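Local coordinates for pyridoxamine 5'-phosphate oxidase (Burkholderia, PDB 4HMW) that catalyses FMN-dependent oxidations by molecular oxygen in the terminal steps of core phenazine biosynthesis, releasing hydrogen peroxide, at the interface of chains A and B. Residues are numbered along the deposited sequence; one frame, centred on the assembly and turned at random. Chains: chain A/B, Pyridoxamine 5'-phosphate oxidase.

The interface of chains A and B. Residues chain A 139, 142-144, 149, 155; chain B 195, 213-215.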
ATOM      1  N   MET A 139       0.714  22.156 -13.511  1.00 16.21           N
ATOM      2  CA  MET A 139       0.403  20.837 -14.042  1.00 15.66           C
ATOM      3  C   MET A 139      -0.941  20.333 -13.457  1.00 15.60           C
ATOM      4  O   MET A 139      -1.709  19.680 -14.140  1.00 16.95           O
ATOM      5  CB  MET A 139       1.523  19.835 -13.768  1.00 19.31           C
ATOM      6  CG  MET A 139       1.224  18.457 -14.348  1.00 19.57           C
ATOM      7  SD  MET A 139       1.023  18.427 -16.150  1.00 20.25           S
ATOM      8  CE  MET A 139       2.711  18.729 -16.660  1.00 20.06           C
ATOM      9  N   ALA A 142      -3.591  21.918 -15.436  1.00 16.12           N
ATOM     10  CA  ALA A 142      -3.591  21.483 -16.834  1.00 16.35           C
ATOM     11  C   ALA A 142      -4.128  20.055 -17.011  1.00 17.63           C
ATOM     12  O   ALA A 142      -4.792  19.729 -18.008  1.00 18.50           O
ATOM     13  CB  ALA A 142      -2.165  21.555 -17.387  1.00 14.62           C
ATOM     14  N   SER A 143      -3.798  19.202 -16.052  1.00 17.32           N
ATOM     15  CA  SER A 143      -4.081  17.770 -16.143  1.00 17.99           C
ATOM     16  C   SER A 143      -5.413  17.399 -15.511  1.00 18.71           C
ATOM     17  O   SER A 143      -5.728  17.876 -14.450  1.00 21.71           O
ATOM     18  CB  SER A 143      -2.959  17.011 -15.440  1.00 18.56           C
ATOM     19  OG  SER A 143      -3.206  15.609 -15.487  1.00 20.35           O
ATOM     20  N   HIS A 144      -6.187  16.551 -16.188  1.00 16.35           N
ATOM     21  CA  HIS A 144      -7.362  15.942 -15.604  1.00 17.34           C
ATOM     22  C   HIS A 144      -6.981  14.535 -15.183  1.00 15.67           C
ATOM     23  O   HIS A 144      -7.032  13.581 -15.966  1.00 15.30           O
ATOM     24  CB  HIS A 144      -8.519  15.986 -16.601  1.00 19.32           C
ATOM     25  CG  HIS A 144      -8.972  17.382 -16.912  1.00 21.78           C
ATOM     26  ND1 HIS A 144     -10.011  17.987 -16.249  1.00 24.23           N
ATOM     27  CD2 HIS A 144      -8.497  18.303 -17.778  1.00 23.80           C
ATOM     28  CE1 HIS A 144     -10.190  19.209 -16.723  1.00 25.43           C
ATOM     29  NE2 HIS A 144      -9.285  19.427 -17.652  1.00 25.38           N
ATOM     30  N   LEU A 149      -4.859  10.185 -21.544  1.00 18.93           N
ATOM     31  CA  LEU A 149      -3.963  11.153 -22.137  1.00 17.55           C
ATOM     32  C   LEU A 149      -4.037  11.040 -23.642  1.00 21.82           C
ATOM     33  O   LEU A 149      -3.684  10.002 -24.211  1.00 25.98           O
ATOM     34  CB  LEU A 149      -2.543  10.877 -21.655  1.00 17.83           C
ATOM     35  CG  LEU A 149      -1.459  11.776 -22.270  1.00 20.86           C
ATOM     36  CD1 LEU A 149      -1.648  13.225 -21.872  1.00 21.21           C
ATOM     37  CD2 LEU A 149      -0.114  11.293 -21.817  1.00 22.10           C
ATOM     38  N   LEU A 155      -0.236  18.471 -23.526  1.00 15.40           N
ATOM     39  CA  LEU A 155      -0.438  18.667 -22.100  1.00 16.68           C
ATOM     40  C   LEU A 155       0.770  19.378 -21.494  1.00 15.70           C
ATOM     41  O   LEU A 155       0.618  20.274 -20.678  1.00 15.42           O
ATOM     42  CB  LEU A 155      -0.738  17.331 -21.406  1.00 14.69           C
ATOM     43  CG  LEU A 155      -0.833  17.384 -19.872  1.00 17.27           C
ATOM     44  CD1 LEU A 155      -1.876  18.391 -19.405  1.00 18.92           C
ATOM     45  CD2 LEU A 155      -1.147  16.001 -19.297  1.00 16.67           C
TER
ATOM     46  N   LEU B 195       4.897  15.523 -15.798  1.00 18.04           N
ATOM     47  CA  LEU B 195       3.981  14.773 -16.662  1.00 15.40           C
ATOM     48  C   LEU B 195       4.380  13.308 -16.514  1.00 15.18           C
ATOM     49  O   LEU B 195       5.069  12.710 -17.369  1.00 15.62           O
ATOM     50  CB  LEU B 195       4.034  15.253 -18.121  1.00 17.78           C
ATOM     51  CG  LEU B 195       2.684  15.066 -18.834  1.00 18.19           C
ATOM     52  CD1 LEU B 195       2.652  15.707 -20.194  1.00 18.80           C
ATOM     53  CD2 LEU B 195       2.288  13.613 -18.925  1.00 18.61           C
ATOM     54  N   LEU B 213      -2.473   7.499 -19.203  1.00 14.97           N
ATOM     55  CA  LEU B 213      -3.323   8.343 -18.351  1.00 13.95           C
ATOM     56  C   LEU B 213      -2.676   9.692 -18.034  1.00 15.08           C
ATOM     57  O   LEU B 213      -1.444   9.815 -17.953  1.00 15.77           O
ATOM     58  CB  LEU B 213      -3.644   7.635 -17.014  1.00 13.78           C
ATOM     59  CG  LEU B 213      -4.168   6.215 -17.120  1.00 14.52           C
ATOM     60  CD1 LEU B 213      -4.332   5.636 -15.728  1.00 15.26           C
ATOM     61  CD2 LEU B 213      -5.488   6.112 -17.882  1.00 15.90           C
ATOM     62  N   GLN B 214      -3.515  10.691 -17.791  1.00 16.11           N
ATOM     63  CA  GLN B 214      -3.034  11.991 -17.321  1.00 14.33           C
ATOM     64  C   GLN B 214      -2.617  11.903 -15.850  1.00 12.82           C
ATOM     65  O   GLN B 214      -3.197  11.165 -15.069  1.00 13.35           O
ATOM     66  CB  GLN B 214      -4.100  13.061 -17.527  1.00 15.01           C
ATOM     67  CG  GLN B 214      -4.452  13.302 -19.000  1.00 16.59           C
ATOM     68  CD  GLN B 214      -5.501  14.368 -19.185  1.00 16.47           C
ATOM     69  OE1 GLN B 214      -5.376  15.475 -18.661  1.00 17.39           O
ATOM     70  NE2 GLN B 214      -6.548  14.047 -19.945  1.00 18.91           N
ATOM     71  N   PRO B 215      -1.543  12.609 -15.476  1.00 13.29           N
ATOM     72  CA  PRO B 215      -0.983  12.543 -14.130  1.00 15.52           C
ATOM     73  C   PRO B 215      -1.785  13.264 -13.051  1.00 21.49           C
ATOM     74  O   PRO B 215      -1.642  12.875 -11.845  1.00 23.59           O
ATOM     75  CB  PRO B 215       0.348  13.258 -14.278  1.00 17.97           C
ATOM     76  CG  PRO B 215       0.174  14.191 -15.433  1.00 17.39           C
ATOM     77  CD  PRO B 215      -0.754  13.465 -16.373  1.00 16.66           C
ATOM     78  OXT PRO B 215      -2.549  14.227 -13.335  1.00 23.66           O
TER
HETATM   79  O   HOH W   1      -5.766  17.869 -19.736  1.00 29.64           O
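With CG of B:Gln214 anti to its own carbonyl carbon (chi1 -63°) and the chain extended beyond it, the side-chain amide reaches the backbone of A:His144; A:Ser143 turns OG anti to its backbone N (chi1 179°), toward the C-terminal carboxylate of B:Pro215. The A:Ser143 hydroxyl OG donates to OXT of the B:Pro215 carboxylate at 2.6 Å, tying down the last residue of chain B. The amide oxygen OE1 of B:Gln214 accepts from the backbone N of A:His144 at 2.8 Å; the bond is nearly straight at the hydrogen, but the donor stands above the carbonyl plane, 47° out of it. Water 1 lies 2.7 Å from OE1 of B:Gln214 and is held also by the carbonyl O of A:Ala142, where helix 134-142 ends. The water sits in plane at the edge of the A:His144 ring. CG of B:Gln214 packs 3.8 Å from CA of A:Leu149, whose side chain crosses it obliquely. Beyond the polar bonds the contact is apolar. CD2 of A:Leu155 and CD of B:Pro215 meet tip to tip at 3.9 Å, while CD1 of B:Leu195 lies against CB, CG and CD2 of A:Leu155. The methyl CE of A:Met139, at the end of a bent chain, touches CB of B:Leu195 at 4.0 Å, the two side chains crossing at about a right angle. The C-terminal tail of chain B after strand 207-212, with the loop between strands 184-189 and 197-204, docks on helices 134-142 and 152-164 of chain A and the loop joining them; this family's C-terminal dimerisation region thus builds part of the two-fold homodimer interface, repeated with chains exchanged.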